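Local coordinates for DUF871 domain-containing protein (Enterococcus faecalis, PDB 2P0O), which is of unknown function but probably acts as a 6-phospho-N-acetylmuramidase, built from a TIM barrel and a smaller cyclophilin-like C-terminal domain, at residues L172-T184 / L192-A206. Sequence-based numbering, arbitrary orientation.
Sequences LQVFTFVPGDGQT and LPTLEKHRGQNPFAA
With OG1 anti to the carbonyl carbon (chi1 -66°), Thr194 brings its hydroxyl to the backbone of Phe177, whose own CG takes the same setting (chi1 -66°) and carries the ring away, leaving OG1 at the ring edge. Phe177 N donates to Thr194 OG1 at 3.0 Å, and this oxygen also bonds to Asn146 O, so a buried hydroxyl ties the strand to the preceding barrel loop. At the carbonyl of the same residue a water does the bridging: it donates to Phe177 O at 2.7 Å, accepts from Leu195 N, and lies in the plane of the His198 ring, 2.9 Å from ND1. Ala206 CB rests over the centre of one face of that imidazole and meets Val178 CG1 at 3.7 Å. Beyond the strand, prolines do the packing. Pro179 crosses Pro193 at about a right angle, CD to CB 3.7 Å, while its CG reaches His198 O at 3.5 Å. Pro203, in the first turn of its helix, sets CB 3.2 Å from Pro179 O and lies against the carboxylate of Asp181, whose oxygens are held by Thr230, Ser227 and Lys341. Asn202 caps this helix with weak bonds. The whole illustrates a beta-alpha-beta crossover of a TIM barrel, in which the loop leaving strand 173-178 folds back over the strand's C-terminal end before helix 203-212 begins.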
loop_
_atom_site.group_PDB
_atom_site.type_symbol
_atom_site.label_atom_id
_atom_site.label_comp_id
_atom_site.label_asym_id
_atom_site.label_seq_id
_atom_site.Cartn_x
_atom_site.Cartn_y
_atom_site.Cartn_z
ATOM N N LEU A 172 -19.282 -8.625 -0.332
ATOM C CA LEU A 172 -18.044 -8.851 -1.101
ATOM C C LEU A 172 -16.772 -8.331 -0.422
ATOM O O LEU A 172 -16.848 -7.492 0.471
ATOM C CB LEU A 172 -18.191 -8.228 -2.489
ATOM C CG LEU A 172 -19.489 -8.586 -3.224
ATOM C CD1 LEU A 172 -19.706 -7.675 -4.416
ATOM C CD2 LEU A 172 -19.464 -10.040 -3.662
ATOM N N GLN A 173 -15.613 -8.854 -0.833
ATOM C CA GLN A 173 -14.330 -8.331 -0.414
ATOM C C GLN A 173 -13.909 -7.228 -1.408
ATOM O O GLN A 173 -14.190 -7.320 -2.601
ATOM C CB GLN A 173 -13.273 -9.422 -0.410
ATOM C CG GLN A 173 -13.270 -10.362 0.822
ATOM C CD GLN A 173 -12.409 -11.598 0.584
ATOM O OE1 GLN A 173 -12.835 -12.542 -0.092
ATOM N NE2 GLN A 173 -11.187 -11.594 1.120
ATOM N N VAL A 174 -13.231 -6.201 -0.900
ATOM C CA VAL A 174 -12.796 -5.055 -1.702
ATOM C C VAL A 174 -11.277 -5.037 -1.763
ATOM O O VAL A 174 -10.615 -4.995 -0.722
ATOM C CB VAL A 174 -13.295 -3.720 -1.100
ATOM C CG1 VAL A 174 -12.658 -2.507 -1.857
ATOM C CG2 VAL A 174 -14.796 -3.675 -1.143
ATOM N N PHE A 175 -10.755 -5.083 -2.989
ATOM C CA PHE A 175 -9.327 -5.066 -3.278
ATOM C C PHE A 175 -9.030 -3.823 -4.143
ATOM O O PHE A 175 -9.783 -3.480 -5.079
ATOM C CB PHE A 175 -8.934 -6.317 -4.091
ATOM C CG PHE A 175 -8.779 -7.582 -3.275
ATOM C CD1 PHE A 175 -9.856 -8.154 -2.630
ATOM C CD2 PHE A 175 -7.543 -8.231 -3.209
ATOM C CE1 PHE A 175 -9.695 -9.332 -1.889
ATOM C CE2 PHE A 175 -7.378 -9.418 -2.489
ATOM C CZ PHE A 175 -8.448 -9.961 -1.809
ATOM N N THR A 176 -7.900 -3.192 -3.864
ATOM C CA THR A 176 -7.529 -1.956 -4.511
ATOM C C THR A 176 -6.015 -1.939 -4.754
ATOM O O THR A 176 -5.256 -2.679 -4.105
ATOM C CB THR A 176 -7.941 -0.756 -3.623
ATOM O OG1 THR A 176 -7.671 0.459 -4.324
ATOM C CG2 THR A 176 -7.150 -0.742 -2.320
ATOM N N PHE A 177 -5.575 -1.087 -5.671
ATOM C CA PHE A 177 -4.165 -0.937 -5.950
ATOM C C PHE A 177 -3.589 0.374 -5.411
ATOM O O PHE A 177 -4.306 1.367 -5.243
ATOM C CB PHE A 177 -3.888 -0.987 -7.468
ATOM C CG PHE A 177 -4.174 -2.323 -8.096
ATOM C CD1 PHE A 177 -3.221 -3.347 -8.064
ATOM C CD2 PHE A 177 -5.395 -2.558 -8.714
ATOM C CE1 PHE A 177 -3.464 -4.586 -8.654
ATOM C CE2 PHE A 177 -5.656 -3.787 -9.345
ATOM C CZ PHE A 177 -4.696 -4.820 -9.285
ATOM N N VAL A 178 -2.275 0.377 -5.178
ATOM C CA VAL A 178 -1.545 1.622 -5.060
ATOM C C VAL A 178 -0.428 1.513 -6.098
ATOM O O VAL A 178 -0.039 0.402 -6.479
ATOM C CB VAL A 178 -0.970 1.862 -3.627
ATOM C CG1 VAL A 178 -2.101 2.093 -2.614
ATOM C CG2 VAL A 178 -0.049 0.707 -3.166
ATOM N N PRO A 179 0.131 2.666 -6.528
ATOM C CA PRO A 179 1.237 2.592 -7.476
ATOM C C PRO A 179 2.529 2.162 -6.772
ATOM O O PRO A 179 2.625 2.215 -5.532
ATOM C CB PRO A 179 1.337 4.030 -8.001
ATOM C CG PRO A 179 0.893 4.880 -6.831
ATOM C CD PRO A 179 -0.189 4.053 -6.132
ATOM N N GLY A 180 3.499 1.704 -7.548
ATOM C CA GLY A 180 4.840 1.461 -7.025
ATOM C C GLY A 180 5.791 2.566 -7.478
ATOM O O GLY A 180 5.461 3.349 -8.381
ATOM N N ASP A 181 6.972 2.628 -6.869
ATOM C CA ASP A 181 7.926 3.693 -7.144
ATOM C C ASP A 181 9.340 3.187 -7.385
ATOM O O ASP A 181 10.283 3.992 -7.352
ATOM C CB ASP A 181 7.934 4.695 -5.978
ATOM C CG ASP A 181 8.348 4.047 -4.636
ATOM O OD1 ASP A 181 8.339 2.802 -4.532
ATOM O OD2 ASP A 181 8.648 4.791 -3.677
ATOM N N GLY A 182 9.488 1.875 -7.607
ATOM C CA GLY A 182 10.746 1.263 -8.034
ATOM C C GLY A 182 10.738 1.213 -9.567
ATOM O O GLY A 182 10.919 2.244 -10.231
ATOM N N GLN A 183 10.510 0.016 -10.114
ATOM C CA GLN A 183 10.209 -0.194 -11.522
ATOM C C GLN A 183 8.746 0.045 -11.848
ATOM O O GLN A 183 7.879 -0.755 -11.457
ATOM C CB GLN A 183 10.513 -1.633 -11.918
ATOM C CG GLN A 183 11.735 -1.813 -12.752
ATOM C CD GLN A 183 11.847 -3.260 -13.235
ATOM O OE1 GLN A 183 12.651 -4.044 -12.710
ATOM N NE2 GLN A 183 10.997 -3.629 -14.207
ATOM N N THR A 184 8.485 1.111 -12.598
ATOM C CA THR A 184 7.116 1.439 -12.995
ATOM C C THR A 184 6.792 0.799 -14.350
ATOM O O THR A 184 7.676 0.616 -15.181
ATOM C CB THR A 184 6.865 2.955 -13.021
ATOM O OG1 THR A 184 7.852 3.579 -13.850
ATOM C CG2 THR A 184 6.946 3.533 -11.612
ATOM N N LEU A 192 0.722 2.966 -11.377
ATOM C CA LEU A 192 -0.577 2.313 -11.558
ATOM C C LEU A 192 -1.409 2.434 -10.300
ATOM O O LEU A 192 -1.640 1.441 -9.580
ATOM C CB LEU A 192 -0.396 0.830 -11.926
ATOM C CG LEU A 192 0.438 0.533 -13.199
ATOM C CD1 LEU A 192 0.507 -0.959 -13.524
ATOM C CD2 LEU A 192 -0.042 1.278 -14.423
ATOM N N PRO A 193 -1.894 3.652 -10.032
ATOM C CA PRO A 193 -2.749 3.786 -8.879
ATOM C C PRO A 193 -4.185 3.416 -9.237
ATOM O O PRO A 193 -4.566 3.445 -10.401
ATOM C CB PRO A 193 -2.679 5.291 -8.587
ATOM C CG PRO A 193 -2.592 5.901 -9.971
ATOM C CD PRO A 193 -1.746 4.929 -10.775
ATOM N N THR A 194 -4.978 3.093 -8.231
ATOM C CA THR A 194 -6.427 3.145 -8.339
ATOM C C THR A 194 -6.946 4.580 -8.141
ATOM O O THR A 194 -7.739 5.044 -8.936
ATOM C CB THR A 194 -7.075 2.192 -7.306
ATOM O OG1 THR A 194 -6.747 0.847 -7.643
ATOM C CG2 THR A 194 -8.577 2.337 -7.262
ATOM N N LEU A 195 -6.545 5.243 -7.060
ATOM C CA LEU A 195 -7.063 6.558 -6.730
ATOM C C LEU A 195 -6.114 7.579 -7.293
ATOM O O LEU A 195 -4.901 7.472 -7.101
ATOM C CB LEU A 195 -7.175 6.756 -5.219
ATOM C CG LEU A 195 -8.335 5.980 -4.540
ATOM C CD1 LEU A 195 -7.928 5.518 -3.168
ATOM C CD2 LEU A 195 -9.596 6.787 -4.429
ATOM N N GLU A 196 -6.658 8.555 -8.000
ATOM C CA GLU A 196 -5.799 9.575 -8.622
ATOM C C GLU A 196 -4.980 10.354 -7.584
ATOM O O GLU A 196 -3.905 10.818 -7.905
ATOM C CB GLU A 196 -6.609 10.548 -9.470
ATOM C CG GLU A 196 -5.754 11.395 -10.495
ATOM C CD GLU A 196 -4.837 10.537 -11.372
ATOM O OE1 GLU A 196 -5.163 9.343 -11.659
ATOM O OE2 GLU A 196 -3.767 11.043 -11.755
ATOM N N LYS A 197 -5.516 10.557 -6.373
ATOM C CA LYS A 197 -4.756 11.289 -5.352
ATOM C C LYS A 197 -3.453 10.567 -4.964
ATOM O O LYS A 197 -2.586 11.141 -4.324
ATOM C CB LYS A 197 -5.623 11.546 -4.108
ATOM C CG LYS A 197 -5.955 10.245 -3.356
ATOM C CD LYS A 197 -6.670 10.553 -2.006
ATOM C CE LYS A 197 -7.104 9.227 -1.376
ATOM N NZ LYS A 197 -7.847 9.417 -0.121
ATOM N N HIS A 198 -3.304 9.304 -5.349
ATOM C CA HIS A 198 -2.078 8.592 -5.059
ATOM C C HIS A 198 -1.015 8.714 -6.134
ATOM O O HIS A 198 0.071 8.175 -5.983
ATOM C CB HIS A 198 -2.377 7.138 -4.757
ATOM C CG HIS A 198 -3.068 6.949 -3.437
ATOM N ND1 HIS A 198 -3.824 5.839 -3.143
ATOM C CD2 HIS A 198 -3.117 7.741 -2.340
ATOM C CE1 HIS A 198 -4.305 5.947 -1.914
ATOM N NE2 HIS A 198 -3.901 7.100 -1.412
ATOM N N ARG A 199 -1.338 9.436 -7.209
ATOM C CA ARG A 199 -0.451 9.565 -8.350
ATOM C C ARG A 199 0.846 10.226 -7.904
ATOM O O ARG A 199 0.838 11.345 -7.390
ATOM C CB ARG A 199 -1.133 10.387 -9.470
ATOM C CG ARG A 199 -0.226 10.721 -10.695
ATOM C CD ARG A 199 -0.271 9.644 -11.761
ATOM N NE ARG A 199 -1.630 9.209 -12.096
ATOM C CZ ARG A 199 -1.930 8.040 -12.660
ATOM N NH1 ARG A 199 -0.972 7.168 -12.978
ATOM N NH2 ARG A 199 -3.200 7.773 -12.945
ATOM N N GLY A 200 1.950 9.515 -8.122
ATOM C CA GLY A 200 3.271 10.007 -7.765
ATOM C C GLY A 200 3.484 10.147 -6.267
ATOM O O GLY A 200 4.404 10.858 -5.856
ATOM N N GLN A 201 2.636 9.497 -5.453
ATOM C CA GLN A 201 2.767 9.611 -3.985
ATOM C C GLN A 201 3.519 8.399 -3.368
ATOM O O GLN A 201 3.701 7.378 -4.026
ATOM C CB GLN A 201 1.398 9.792 -3.286
ATOM C CG GLN A 201 0.600 11.069 -3.663
ATOM C CD GLN A 201 1.420 12.351 -3.602
ATOM O OE1 GLN A 201 2.016 12.687 -2.577
ATOM N NE2 GLN A 201 1.461 13.072 -4.713
ATOM N N ASN A 202 3.964 8.551 -2.124
ATOM C CA ASN A 202 4.641 7.489 -1.369
ATOM C C ASN A 202 3.698 6.295 -1.292
ATOM O O ASN A 202 2.632 6.402 -0.709
ATOM C CB ASN A 202 4.976 7.987 0.057
ATOM C CG ASN A 202 5.754 6.961 0.873
ATOM O OD1 ASN A 202 5.638 5.747 0.663
ATOM N ND2 ASN A 202 6.570 7.445 1.788
ATOM N N PRO A 203 4.065 5.181 -1.940
ATOM C CA PRO A 203 3.234 3.973 -1.906
ATOM C C PRO A 203 2.974 3.430 -0.503
ATOM O O PRO A 203 1.882 2.896 -0.238
ATOM C CB PRO A 203 4.039 2.954 -2.740
ATOM C CG PRO A 203 4.973 3.785 -3.574
ATOM C CD PRO A 203 5.265 5.023 -2.792
ATOM N N PHE A 204 3.953 3.539 0.391
ATOM C CA PHE A 204 3.763 3.073 1.769
ATOM C C PHE A 204 2.642 3.838 2.449
ATOM O O PHE A 204 1.776 3.233 3.070
ATOM C CB PHE A 204 5.078 3.151 2.584
ATOM C CG PHE A 204 4.886 3.024 4.086
ATOM C CD1 PHE A 204 4.655 1.781 4.670
ATOM C CD2 PHE A 204 4.965 4.147 4.909
ATOM C CE1 PHE A 204 4.478 1.647 6.047
ATOM C CE2 PHE A 204 4.788 4.033 6.286
ATOM C CZ PHE A 204 4.531 2.776 6.865
ATOM N N ALA A 205 2.675 5.172 2.350
ATOM C CA ALA A 205 1.634 5.981 2.966
ATOM C C ALA A 205 0.271 5.685 2.320
ATOM O O ALA A 205 -0.741 5.688 2.994
ATOM C CB ALA A 205 1.959 7.482 2.836
ATOM N N ALA A 206 0.270 5.456 1.009
ATOM C CA ALA A 206 -0.956 5.191 0.276
ATOM C C ALA A 206 -1.580 3.868 0.740
ATOM O O ALA A 206 -2.770 3.825 1.063
ATOM C CB ALA A 206 -0.663 5.171 -1.238
HETATM O O HOH W 1 -4.506 4.078 -5.315
#